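Local coordinates for SmhB (Serratia marcescens, PDB 6ZZ5), which is one component of the tripartite alpha-pore-forming toxin Smh and probably acts, from a soluble form, with its two partner proteins in building a membrane pore, at residues Q18-H21 / I22-Y25; D67-P70 / L71-N75; Y116-V119 / S120-R124; Q270-S273 / A274-A277; A345-S348 / I349-V353. All coordinates share one frame; numbering follows the deposited sequence. Where two conformers were deposited one is given.

Contact 1 of 5, residues Q18-H21 / I22-Y25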
loop_
_atom_site.group_PDB
_atom_site.type_symbol
_atom_site.label_atom_id
_atom_site.label_comp_id
_atom_site.label_asym_id
_atom_site.label_seq_id
_atom_site.Cartn_x
_atom_site.Cartn_y
_atom_site.Cartn_z
ATOM N N GLN A 18 0.651 -4.224 -1.201
ATOM C CA GLN A 18 0.700 -3.084 -0.246
ATOM C C GLN A 18 0.284 -1.791 -0.941
ATOM O O GLN A 18 -0.427 -0.986 -0.313
ATOM C CB GLN A 18 2.065 -2.950 0.420
ATOM C CG GLN A 18 2.015 -2.092 1.676
ATOM C CD GLN A 18 2.067 -0.621 1.354
ATOM O OE1 GLN A 18 2.662 -0.192 0.360
ATOM N NE2 GLN A 18 1.468 0.183 2.232
ATOM N N ALA A 19 0.711 -1.580 -2.185
ATOM C CA ALA A 19 0.418 -0.365 -2.943
ATOM C C ALA A 19 -1.108 -0.187 -3.073
ATOM O O ALA A 19 -1.572 0.948 -2.998
ATOM C CB ALA A 19 1.127 -0.365 -4.262
ATOM N N LEU A 20 -1.848 -1.242 -3.304
ATOM C CA LEU A 20 -3.333 -1.163 -3.383
ATOM C C LEU A 20 -3.948 -0.763 -2.052
ATOM O O LEU A 20 -4.916 0.021 -2.024
ATOM C CB LEU A 20 -3.876 -2.508 -3.826
ATOM C CG LEU A 20 -3.558 -2.865 -5.284
ATOM C CD1 LEU A 20 -4.205 -4.153 -5.633
ATOM C CD2 LEU A 20 -4.016 -1.784 -6.242
ATOM N N HIS A 21 -3.358 -1.209 -0.973
ATOM C CA HIS A 21 -3.849 -0.879 0.390
ATOM C C HIS A 21 -3.611 0.614 0.654
ATOM O O HIS A 21 -4.556 1.350 1.027
ATOM C CB HIS A 21 -3.123 -1.799 1.388
ATOM C CG HIS A 21 -3.597 -1.706 2.797
ATOM N ND1 HIS A 21 -3.109 -2.548 3.816
ATOM C CD2 HIS A 21 -4.555 -0.919 3.349
ATOM C CE1 HIS A 21 -3.724 -2.213 4.945
ATOM N NE2 HIS A 21 -4.611 -1.208 4.679
ATOM N N ILE A 22 -2.367 1.100 0.496
ATOM C CA ILE A 22 -2.082 2.545 0.701
ATOM C C ILE A 22 -2.875 3.390 -0.310
ATOM O O ILE A 22 -3.404 4.444 0.086
ATOM C CB ILE A 22 -0.565 2.871 0.750
ATOM C CG1 ILE A 22 -0.359 4.366 1.039
ATOM C CG2 ILE A 22 0.199 2.451 -0.500
ATOM C CD1 ILE A 22 1.073 4.731 1.403
ATOM N N GLN A 23 -3.076 2.933 -1.550
ATOM C CA GLN A 23 -3.881 3.722 -2.519
ATOM C C GLN A 23 -5.319 3.940 -1.970
ATOM O O GLN A 23 -5.819 5.100 -1.931
ATOM C CB GLN A 23 -3.977 2.992 -3.859
ATOM C CG GLN A 23 -4.898 3.674 -4.823
ATOM C CD GLN A 23 -4.885 2.957 -6.152
ATOM O OE1 GLN A 23 -5.275 1.819 -6.232
ATOM N NE2 GLN A 23 -4.497 3.644 -7.194
ATOM N N THR A 24 -5.957 2.881 -1.506
ATOM C CA THR A 24 -7.325 2.979 -0.925
ATOM C C THR A 24 -7.304 3.893 0.303
ATOM O O THR A 24 -8.214 4.711 0.453
ATOM C CB THR A 24 -7.863 1.601 -0.548
ATOM O OG1 THR A 24 -7.811 0.815 -1.741
ATOM C CG2 THR A 24 -9.287 1.653 -0.053
ATOM N N TYR A 25 -6.319 3.715 1.179
ATOM C CA TYR A 25 -6.172 4.577 2.362
ATOM C C TYR A 25 -6.122 6.037 1.944
ATOM O O TYR A 25 -6.813 6.882 2.573
ATOM C CB TYR A 25 -4.978 4.153 3.220
ATOM C CG TYR A 25 -5.135 4.540 4.669
ATOM C CD1 TYR A 25 -5.016 5.858 5.065
ATOM C CD2 TYR A 25 -5.378 3.582 5.641
ATOM C CE1 TYR A 25 -5.224 6.237 6.385
ATOM C CE2 TYR A 25 -5.582 3.934 6.971
ATOM C CZ TYR A 25 -5.484 5.259 7.338
ATOM O OH TYR A 25 -5.682 5.535 8.646
#
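Thr-24 reaches back one turn to the carbonyl of Leu-20 in the middle of helix 4-30, part of the long helical bundle of this haemolytic enterotoxin (HBL) relative. The contact illustrates how a buried helix face can satisfy its polar groups locally. Leu-20 O is gripped twice: the amide Thr-24 N lies 3.1 Å from Leu-20 O, the hydroxyl Thr-24 OG1 lies 3.0 Å from the same oxygen, and the two donors come from opposite faces of the carbonyl plane. The hydroxyl can do this because Thr-24 OG1 stands beside its own backbone N (chi1 -56°), folded back along the helix.

This is the tight side, where the side chains of Leu-20 and Thr-24 both touch Met-218 of strand 216-221. Ile-22, also buried, packs instead on Tyr-64 of helix 44-92. Its CG2, set between its own backbone N and carbonyl carbon, lies 3.4 Å from Ala-19 O. One turn earlier the chain of Gln-18 bends at chi2 (-82°), which swings the amide against Ile-22, Gln-18 NE2 coming to 3.7 Å from Ile-22 CB. Gln-18 itself is partly exposed, and its amide also meets Ala-274 of helix 252-300.

The side around Gln-23 is looser. This residue is partly exposed and runs out fully extended next to Leu-20, the two side chains pointing the same way. What they share is a single light touch at their far ends, with Gln-23 OE1 3.8 Å from Leu-20 CD2.

Contact 2 of 5, residues D67-P70 / L71-N75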
loop_
_atom_site.group_PDB
_atom_site.type_symbol
_atom_site.label_atom_id
_atom_site.label_comp_id
_atom_site.label_asym_id
_atom_site.label_seq_id
_atom_site.Cartn_x
_atom_site.Cartn_y
_atom_site.Cartn_z
ATOM N N ASP A 67 2.110 10.596 -7.757
ATOM C CA ASP A 67 3.561 10.645 -8.080
ATOM C C ASP A 67 4.176 9.309 -7.711
ATOM O O ASP A 67 5.247 9.020 -8.198
ATOM C CB ASP A 67 4.260 11.821 -7.381
ATOM C CG ASP A 67 3.677 13.173 -7.690
ATOM O OD1 ASP A 67 3.377 13.428 -8.875
ATOM O OD2 ASP A 67 3.524 13.956 -6.756
ATOM N N ILE A 68 3.589 8.550 -6.787
ATOM C CA ILE A 68 4.309 7.339 -6.304
ATOM C C ILE A 68 3.655 6.081 -6.851
ATOM O O ILE A 68 4.426 5.203 -7.377
ATOM C CB ILE A 68 4.469 7.335 -4.768
ATOM C CG1 ILE A 68 5.148 8.622 -4.308
ATOM C CG2 ILE A 68 5.179 6.070 -4.312
ATOM C CD1 ILE A 68 5.268 8.728 -2.808
ATOM N N GLN A 69 2.330 5.939 -6.725
ATOM C CA GLN A 69 1.640 4.755 -7.293
ATOM C C GLN A 69 2.133 4.464 -8.726
ATOM O O GLN A 69 2.308 3.277 -9.055
ATOM C CB GLN A 69 0.120 4.916 -7.238
ATOM C CG GLN A 69 -0.673 3.693 -7.672
ATOM C CD GLN A 69 -0.782 2.585 -6.657
ATOM O OE1 GLN A 69 -0.234 2.649 -5.566
ATOM N NE2 GLN A 69 -1.485 1.530 -7.012
ATOM N N PRO A 70 2.201 5.434 -9.670
ATOM C CA PRO A 70 2.678 5.154 -11.041
ATOM C C PRO A 70 4.092 4.552 -11.097
ATOM O O PRO A 70 4.346 3.716 -12.004
ATOM C CB PRO A 70 2.644 6.487 -11.801
ATOM C CG PRO A 70 1.666 7.303 -10.980
ATOM C CD PRO A 70 1.853 6.859 -9.536
ATOM N N LEU A 71 4.943 4.851 -10.117
ATOM C CA LEU A 71 6.314 4.292 -10.012
ATOM C C LEU A 71 6.236 2.832 -9.609
ATOM O O LEU A 71 7.133 2.033 -10.044
ATOM C CB LEU A 71 7.205 5.083 -9.056
ATOM C CG LEU A 71 7.396 6.563 -9.408
ATOM C CD1 LEU A 71 8.238 7.232 -8.337
ATOM C CD2 LEU A 71 7.954 6.793 -10.811
ATOM N N ILE A 72 5.264 2.472 -8.765
ATOM C CA ILE A 72 5.124 1.061 -8.346
ATOM C C ILE A 72 4.653 0.243 -9.567
ATOM O O ILE A 72 5.168 -0.837 -9.828
ATOM C CB ILE A 72 4.270 0.994 -7.073
ATOM C CG1 ILE A 72 5.067 1.652 -5.931
ATOM C CG2 ILE A 72 3.932 -0.447 -6.773
ATOM C CD1 ILE A 72 4.323 1.996 -4.718
ATOM N N ILE A 73 3.735 0.765 -10.349
ATOM C CA ILE A 73 3.259 0.045 -11.553
ATOM C C ILE A 73 4.410 -0.065 -12.550
ATOM O O ILE A 73 4.591 -1.142 -13.176
ATOM C CB ILE A 73 2.003 0.719 -12.130
ATOM C CG1 ILE A 73 0.851 0.626 -11.108
ATOM C CG2 ILE A 73 1.641 0.100 -13.469
ATOM C CD1 ILE A 73 -0.339 1.512 -11.430
ATOM N N ARG A 74 5.156 1.019 -12.691
ATOM C CA ARG A 74 6.322 1.052 -13.579
ATOM C C ARG A 74 7.279 -0.082 -13.179
ATOM O O ARG A 74 7.841 -0.737 -14.107
ATOM C CB ARG A 74 6.920 2.455 -13.533
ATOM C CG ARG A 74 8.265 2.583 -14.207
ATOM C CD ARG A 74 8.099 2.340 -15.676
ATOM N NE ARG A 74 7.209 3.302 -16.303
ATOM C CZ ARG A 74 6.761 3.195 -17.555
ATOM N NH1 ARG A 74 5.975 4.134 -18.060
ATOM N NH2 ARG A 74 7.103 2.145 -18.287
ATOM N N ASN A 75 7.487 -0.282 -11.862
ATOM C CA ASN A 75 8.430 -1.292 -11.363
ATOM C C ASN A 75 7.948 -2.644 -11.903
ATOM O O ASN A 75 8.781 -3.466 -12.328
ATOM C CB ASN A 75 8.513 -1.337 -9.849
ATOM C CG ASN A 75 9.433 -2.449 -9.406
ATOM O OD1 ASN A 75 10.633 -2.329 -9.596
ATOM N ND2 ASN A 75 8.887 -3.486 -8.786
#
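Ile-68 O takes in the amide of Ile-72 in the normal helical way (Ile-72 N to Ile-68 O, 3.2 Å), yet also receives a weak, strongly bent bond from Leu-71 N, at 2.8 Å from Ile-68 O. The cause is a proline kink in helix 44-92: Pro-70 has no N-H to give to the turn before it, and the turn opens, leaving Leu-71 N 4.6 Å from Asp-67 O. The regular pattern carries on beyond, with Ile-73 N 3.2 Å from Gln-69 O and then Arg-74 N 2.9 Å from Pro-70 O.

Ile-68 and Ile-72 cross obliquely on the buried side, meeting through Ile-68 CG2 and Ile-72 CD1 at 4.2 Å. Ile-68 also packs on Ile-127 and Leu-130 of helix 99-151, while Ile-72 turns to Ala-19 of helix 4-30. Ile-73 has CG1 beside its own backbone N (chi1 -64°), which lays that branch back over the previous turn, Ile-73 CG1 standing 3.7 Å from Gln-69 O. The carboxylate of Asp-67 bonds to His-63. Its carbonyl, by contrast, is met by carbon in this contact: Leu-71 CG sits 3.5 Å from Asp-67 O.

Contact 3 of 5, residues Y116-V119 / S120-R124. With SO4 (sulfate ion), chain E.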
loop_
_atom_site.group_PDB
_atom_site.type_symbol
_atom_site.label_atom_id
_atom_site.label_comp_id
_atom_site.label_asym_id
_atom_site.label_seq_id
_atom_site.Cartn_x
_atom_site.Cartn_y
_atom_site.Cartn_z
ATOM N N TYR A 116 16.917 -0.394 -13.802
ATOM C CA TYR A 116 15.641 -0.739 -13.116
ATOM C C TYR A 116 15.852 -0.681 -11.598
ATOM O O TYR A 116 14.959 -0.251 -10.871
ATOM C CB TYR A 116 15.094 -2.084 -13.589
ATOM C CG TYR A 116 14.655 -2.118 -15.036
ATOM C CD1 TYR A 116 14.250 -0.963 -15.676
ATOM C CD2 TYR A 116 14.626 -3.300 -15.760
ATOM C CE1 TYR A 116 13.822 -0.959 -16.996
ATOM C CE2 TYR A 116 14.191 -3.316 -17.096
ATOM C CZ TYR A 116 13.747 -2.151 -17.693
ATOM O OH TYR A 116 13.359 -2.108 -19.006
ATOM N N GLN A 117 17.007 -1.106 -11.136
ATOM C CA GLN A 117 17.384 -1.020 -9.714
ATOM C C GLN A 117 17.358 0.446 -9.276
ATOM O O GLN A 117 16.800 0.712 -8.203
ATOM C CB GLN A 117 18.764 -1.622 -9.468
ATOM C CG GLN A 117 19.139 -1.542 -8.004
ATOM C CD GLN A 117 20.444 -2.237 -7.733
ATOM O OE1 GLN A 117 20.927 -3.051 -8.533
ATOM N NE2 GLN A 117 20.991 -1.947 -6.569
ATOM N N GLU A 118 17.946 1.338 -10.062
ATOM C CA GLU A 118 17.995 2.789 -9.740
ATOM C C GLU A 118 16.577 3.346 -9.714
ATOM O O GLU A 118 16.319 4.204 -8.861
ATOM C CB GLU A 118 18.890 3.580 -10.692
ATOM C CG GLU A 118 19.130 5.015 -10.242
ATOM C CD GLU A 118 19.659 5.237 -8.825
ATOM O OE1 GLU A 118 20.201 4.288 -8.183
ATOM O OE2 GLU A 118 19.494 6.363 -8.361
ATOM N N VAL A 119 15.683 2.900 -10.602
ATOM C CA VAL A 119 14.263 3.308 -10.519
ATOM C C VAL A 119 13.700 2.866 -9.141
ATOM O O VAL A 119 13.018 3.663 -8.502
ATOM C CB VAL A 119 13.418 2.763 -11.677
ATOM C CG1 VAL A 119 11.951 3.021 -11.393
ATOM C CG2 VAL A 119 13.898 3.367 -12.998
ATOM N N SER A 120 13.967 1.631 -8.717
ATOM C CA SER A 120 13.417 1.078 -7.466
ATOM C C SER A 120 13.968 1.905 -6.293
ATOM O O SER A 120 13.259 2.107 -5.306
ATOM C CB SER A 120 13.656 -0.397 -7.346
ATOM O OG SER A 120 14.994 -0.655 -6.887
ATOM N N ALA A 121 15.219 2.316 -6.383
ATOM C CA ALA A 121 15.923 3.113 -5.367
ATOM C C ALA A 121 15.321 4.531 -5.312
ATOM O O ALA A 121 15.121 5.038 -4.199
ATOM C CB ALA A 121 17.392 3.160 -5.658
ATOM N N ASN A 122 15.023 5.159 -6.448
ATOM C CA ASN A 122 14.349 6.494 -6.472
ATOM C C ASN A 122 12.957 6.368 -5.841
ATOM O O ASN A 122 12.596 7.213 -5.044
ATOM C CB ASN A 122 14.384 7.133 -7.861
ATOM C CG ASN A 122 15.778 7.651 -8.159
ATOM O OD1 ASN A 122 16.557 7.919 -7.219
ATOM N ND2 ASN A 122 16.129 7.775 -9.434
ATOM N N THR A 123 12.224 5.318 -6.135
ATOM C CA THR A 123 10.902 5.040 -5.537
ATOM C C THR A 123 11.029 4.929 -4.014
ATOM O O THR A 123 10.241 5.580 -3.312
ATOM C CB THR A 123 10.259 3.802 -6.174
ATOM O OG1 THR A 123 10.113 4.115 -7.561
ATOM C CG2 THR A 123 8.896 3.513 -5.595
ATOM N N ARG A 124 11.966 4.122 -3.539
ATOM C CA ARG A 124 12.221 3.940 -2.089
ATOM C C ARG A 124 12.497 5.297 -1.439
ATOM O O ARG A 124 11.976 5.559 -0.316
ATOM C CB ARG A 124 13.392 2.993 -1.845
ATOM C CG ARG A 124 13.773 2.911 -0.370
ATOM C CD ARG A 124 14.919 1.975 -0.056
ATOM N NE ARG A 124 16.027 2.194 -0.958
ATOM C CZ ARG A 124 16.908 3.178 -0.861
ATOM N NH1 ARG A 124 16.832 4.062 0.119
ATOM N NH2 ARG A 124 17.883 3.272 -1.745
HETATM S S SO4 E . 20.157 6.096 -0.264
HETATM O O1 SO4 E . 19.739 7.266 -1.009
HETATM O O2 SO4 E . 20.703 5.117 -1.168
HETATM O O3 SO4 E . 21.155 6.462 0.711
HETATM O O4 SO4 E . 19.013 5.561 0.418
HETATM O O HOH W 1 11.294 5.972 -9.174
#
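Ser-120 turns its hydroxyl back to donate a hydrogen bond to the carbonyl of Gln-117, from little off the carbonyl plane and well away from its axis, with Ser-120 OG only 2.6 Å from Gln-117 O. The torsion responsible is chi1 at 81°, which places OG between the residue's own backbone N and carbonyl carbon. Gln-117 O accepts a second bond, the regular helical one from Ala-121 N at 2.9 Å, so this one oxygen serves an amide and a hydroxyl of two buried residues.

On the exposed side the carboxylate of Glu-118 comes across the amide of Asn-122 with their planes almost perpendicular, 87° apart. The meeting is of two oxygens, Glu-118 OE2 and Asn-122 OD1 at 3.5 Å. Arg-125 probably eases their closeness, since it forms a salt bridge with the first and a weak hydrogen bond with the second. A water bridges the next turn: it donates to Val-119 O over 3.0 Å and pairs with Thr-123 OG1 at 2.7 Å.

Arg-124 bends at chi3 (48°) to reach a sulfate, probably from the crystallisation liquor, at the edge of its guanidinium. Arg-124 NH1 to sulfate O4 is the strong link, at 2.7 Å; the bonds from NH2 are weak, and Arg-125 also binds the ion.

Within the bundle, Ser-120 packs on Asn-282 and Trp-285 of helix 252-300, while Val-119 touches Asn-78 and Thr-123 touches Leu-71 of helix 44-92.

Contact 4 of 5, residues Q270-S273 / A274-A277. With EDO (1,2-ethanediol), chain H.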
loop_
_atom_site.group_PDB
_atom_site.type_symbol
_atom_site.label_atom_id
_atom_site.label_comp_id
_atom_site.label_asym_id
_atom_site.label_seq_id
_atom_site.Cartn_x
_atom_site.Cartn_y
_atom_site.Cartn_z
ATOM N N GLN A 270 0.653 3.348 6.875
ATOM C CA GLN A 270 0.620 2.809 5.508
ATOM C C GLN A 270 1.903 3.210 4.770
ATOM O O GLN A 270 2.478 2.378 4.026
ATOM C CB GLN A 270 -0.619 3.314 4.788
ATOM C CG GLN A 270 -1.907 2.883 5.449
ATOM C CD GLN A 270 -2.020 1.401 5.234
ATOM O OE1 GLN A 270 -1.899 0.901 4.118
ATOM N NE2 GLN A 270 -2.057 0.684 6.311
ATOM N N ALA A 271 2.367 4.433 4.945
ATOM C CA ALA A 271 3.575 4.930 4.242
ATOM C C ALA A 271 4.797 4.147 4.727
ATOM O O ALA A 271 5.647 3.838 3.887
ATOM C CB ALA A 271 3.764 6.427 4.417
ATOM N N GLN A 272 4.851 3.818 6.013
ATOM C CA GLN A 272 5.969 3.028 6.591
ATOM C C GLN A 272 5.997 1.653 5.898
ATOM O O GLN A 272 7.068 1.189 5.510
ATOM C CB GLN A 272 5.889 2.973 8.100
ATOM C CG GLN A 272 7.098 2.282 8.760
ATOM C CD GLN A 272 8.313 3.188 8.750
ATOM O OE1 GLN A 272 8.298 4.252 9.356
ATOM N NE2 GLN A 272 9.316 2.824 7.994
ATOM N N SER A 273 4.850 1.016 5.763
ATOM C CA SER A 273 4.722 -0.308 5.101
ATOM C C SER A 273 5.121 -0.189 3.640
ATOM O O SER A 273 5.792 -1.132 3.119
ATOM C CB SER A 273 3.332 -0.911 5.238
ATOM O OG SER A 273 3.024 -1.011 6.636
ATOM N N ALA A 274 4.814 0.929 3.010
ATOM C CA ALA A 274 5.251 1.160 1.616
ATOM C C ALA A 274 6.784 1.315 1.555
ATOM O O ALA A 274 7.400 0.799 0.592
ATOM C CB ALA A 274 4.525 2.330 0.994
ATOM N N VAL A 275 7.421 1.947 2.543
ATOM C CA VAL A 275 8.917 2.034 2.611
ATOM C C VAL A 275 9.498 0.615 2.696
ATOM O O VAL A 275 10.514 0.326 1.973
ATOM C CB VAL A 275 9.454 2.878 3.789
ATOM C CG1 VAL A 275 10.979 2.794 3.902
ATOM C CG2 VAL A 275 9.006 4.307 3.677
ATOM N N THR A 276 8.984 -0.192 3.632
ATOM C CA THR A 276 9.436 -1.586 3.819
ATOM C C THR A 276 9.334 -2.341 2.490
ATOM O O THR A 276 10.332 -2.939 2.071
ATOM C CB THR A 276 8.695 -2.299 4.947
ATOM O OG1 THR A 276 8.912 -1.498 6.101
ATOM C CG2 THR A 276 9.196 -3.700 5.188
ATOM N N ALA A 277 8.188 -2.325 1.857
ATOM C CA ALA A 277 8.002 -3.019 0.547
ATOM C C ALA A 277 8.993 -2.488 -0.495
ATOM O O ALA A 277 9.550 -3.284 -1.280
ATOM C CB ALA A 277 6.576 -2.918 0.079
HETATM C C1 EDO H . 4.935 -3.806 7.183
HETATM O O1 EDO H . 5.179 -4.599 6.030
HETATM C C2 EDO H . 6.191 -3.552 7.932
HETATM O O2 EDO H . 6.546 -2.184 8.016
#
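Four successive amides, from Ala-274 to Ala-277, each bond to the carbonyl four residues earlier, from Gln-270 to Ser-273. The spacing is uniform, from 2.9 Å for Ala-274 N to Gln-270 O up to 3.0 Å for Ala-277 N to Ser-273 O, and the last of these bonds is nearly straight at 171°. Over this regular backbone the small side chains lie close: Ala-274 CB is 3.4 Å from Ala-271 O. Val-275 has CG2 beside its backbone N, which brings that methyl against the same carbonyl, Val-275 CG2 to Ala-271 O being 3.4 Å.

Such alanines suit close helix packing, and helix 252-300 packs here on two partners of the toxin's helical bundle. Ala-274 meets both Gln-18 of helix 4-30 and Ile-127 of helix 99-151. Gln-272 is tied to the latter helix through Asn-131.

The more open side carries Ser-273 and Thr-276, which flank a molecule of 1,2-ethanediol, probably from the crystallisation liquor. Ser-273 OG touches its carbon C1 at 3.4 Å. Thr-276 OG1 is hydrogen-bonded to the diol oxygen O2 at 3.1 Å, and either may donate; Gln-272 O is a second, weak acceptor within reach of this hydroxyl, the proton's choice not being settled.

Contact 5 of 5, residues A345-S348 / I349-V353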
loop_
_atom_site.group_PDB
_atom_site.type_symbol
_atom_site.label_atom_id
_atom_site.label_comp_id
_atom_site.label_asym_id
_atom_site.label_seq_id
_atom_site.Cartn_x
_atom_site.Cartn_y
_atom_site.Cartn_z
ATOM N N ALA A 345 -24.877 7.293 2.448
ATOM C CA ALA A 345 -24.555 8.398 3.380
ATOM C C ALA A 345 -24.898 7.958 4.815
ATOM O O ALA A 345 -24.269 8.448 5.697
ATOM C CB ALA A 345 -25.356 9.623 2.984
ATOM N N ASN A 346 -25.906 7.107 5.016
ATOM C CA ASN A 346 -26.301 6.673 6.376
ATOM C C ASN A 346 -25.664 5.319 6.763
ATOM O O ASN A 346 -26.165 4.700 7.703
ATOM C CB ASN A 346 -27.814 6.616 6.502
ATOM C CG ASN A 346 -28.417 5.570 5.586
ATOM O OD1 ASN A 346 -27.791 5.111 4.632
ATOM N ND2 ASN A 346 -29.630 5.174 5.880
ATOM N N GLN A 347 -24.624 4.844 6.099
ATOM C CA GLN A 347 -23.968 3.574 6.497
ATOM C C GLN A 347 -22.509 3.906 6.801
ATOM O O GLN A 347 -21.786 4.431 5.886
ATOM C CB GLN A 347 -24.069 2.516 5.389
ATOM C CG GLN A 347 -25.467 1.951 5.166
ATOM C CD GLN A 347 -25.513 0.979 4.009
ATOM O OE1 GLN A 347 -24.514 0.471 3.536
ATOM N NE2 GLN A 347 -26.702 0.764 3.496
ATOM N N SER A 348 -22.050 3.468 7.964
ATOM C CA SER A 348 -20.607 3.460 8.316
ATOM C C SER A 348 -19.900 2.413 7.455
ATOM O O SER A 348 -20.568 1.537 6.875
ATOM C CB SER A 348 -20.442 3.153 9.799
ATOM O OG SER A 348 -20.847 1.824 10.066
ATOM N N ILE A 349 -18.577 2.432 7.401
ATOM C CA ILE A 349 -17.871 1.347 6.668
ATOM C C ILE A 349 -18.183 -0.004 7.310
ATOM O O ILE A 349 -18.384 -0.960 6.555
ATOM C CB ILE A 349 -16.367 1.620 6.480
ATOM C CG1 ILE A 349 -15.822 0.673 5.413
ATOM C CG2 ILE A 349 -15.605 1.545 7.796
ATOM C CD1 ILE A 349 -16.466 0.869 4.016
ATOM N N ALA A 350 -18.272 -0.112 8.639
ATOM C CA ALA A 350 -18.623 -1.407 9.279
ATOM C C ALA A 350 -20.049 -1.866 8.919
ATOM O O ALA A 350 -20.236 -3.070 8.658
ATOM C CB ALA A 350 -18.471 -1.339 10.788
ATOM N N ASP A 351 -21.022 -0.966 8.861
ATOM C CA ASP A 351 -22.421 -1.295 8.473
ATOM C C ASP A 351 -22.429 -1.787 7.019
ATOM O O ASP A 351 -23.063 -2.797 6.739
ATOM C CB ASP A 351 -23.315 -0.073 8.661
ATOM C CG ASP A 351 -24.792 -0.339 8.483
ATOM O OD1 ASP A 351 -25.216 -1.487 8.666
ATOM O OD2 ASP A 351 -25.487 0.616 8.165
ATOM N N PHE A 352 -21.711 -1.107 6.122
ATOM C CA PHE A 352 -21.661 -1.476 4.687
ATOM C C PHE A 352 -21.069 -2.885 4.528
ATOM O O PHE A 352 -21.593 -3.701 3.781
ATOM C CB PHE A 352 -20.758 -0.505 3.935
ATOM C CG PHE A 352 -20.689 -0.772 2.461
ATOM C CD1 PHE A 352 -21.730 -0.371 1.623
ATOM C CD2 PHE A 352 -19.548 -1.367 1.915
ATOM C CE1 PHE A 352 -21.647 -0.621 0.257
ATOM C CE2 PHE A 352 -19.457 -1.579 0.552
ATOM C CZ PHE A 352 -20.524 -1.227 -0.269
ATOM N N VAL A 353 -19.953 -3.144 5.202
ATOM C CA VAL A 353 -19.282 -4.462 5.127
ATOM C C VAL A 353 -20.165 -5.512 5.796
ATOM O O VAL A 353 -20.245 -6.628 5.252
ATOM C CB VAL A 353 -17.852 -4.382 5.680
ATOM C CG1 VAL A 353 -17.247 -5.766 5.843
ATOM C CG2 VAL A 353 -16.999 -3.501 4.779
#
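The amide of Gln-347 meets the ring of Phe-352 at its edge, near the ring plane, where Gln-347 OE1 lies 3.5 Å from Phe-352 CD1. The two flat groups are turned 35° against each other, and the oxygen faces a ring C-H, the slightly positive part of an aromatic side chain. Gln-347 gets there by an extended chain beyond CG. Asp-351 was modelled in two conformers; in one of them its carboxylate comes past the middle of that chain at about a right angle, so this crossing, with Asp-351 OD2 near Gln-347 CG, is doubtful in detail. The carboxylate also forms a salt bridge with Arg-355.

Next to these groups is a helix N-cap. Ser-348 is the last residue before helix 349-359, and its hydroxyl accepts the amide of Asp-351, with Asp-351 N 3.0 Å from Ser-348 OG. The crowded position taken by OG, between its own backbone N and carbonyl carbon (chi1 67°), turns it towards the first turn, whose amides have no carbonyl of an earlier helical turn to bond; Ile-349 bonds through its backbone to Ala-198. The regular helical pattern starts with the next amide: Phe-352 N is 3.0 Å from Ser-348 O and the bond is nearly straight. Glu-241 of helix 230-245 is a second partner of the serine hydroxyl.

The capped helix rests on helix 230-245 through Ala-350, which touches Leu-237, and on the small sheet through Ile-349, which packs on Ala-217 of strand 216-221 and Ala-195 of strand 191-196.

How the contacts relate
Contacts 1 to 4 sit on four helices of one bundle and form a chain of neighbours. Contact 1, near the centre of the molecule, touches contact 2 through Ala-19 CB and Ile-72 CG2, 3.8 Å apart, and contact 4 through Gln-18 OE1 and Ala-274 CA, 3.2 Å apart. Contact 2 in turn meets contact 3 where Leu-71 CB lies 3.4 Å from Thr-123 OG1. Contacts 3 and 4 do not touch, their nearest atoms being about 5 Å apart. The ethanediol beside contact 4 is also about 6 Å from the side chain of Gln-18. Contact 5 stands apart, its centre about 20 Å from that of contact 1 and about 39 Å from that of contact 3.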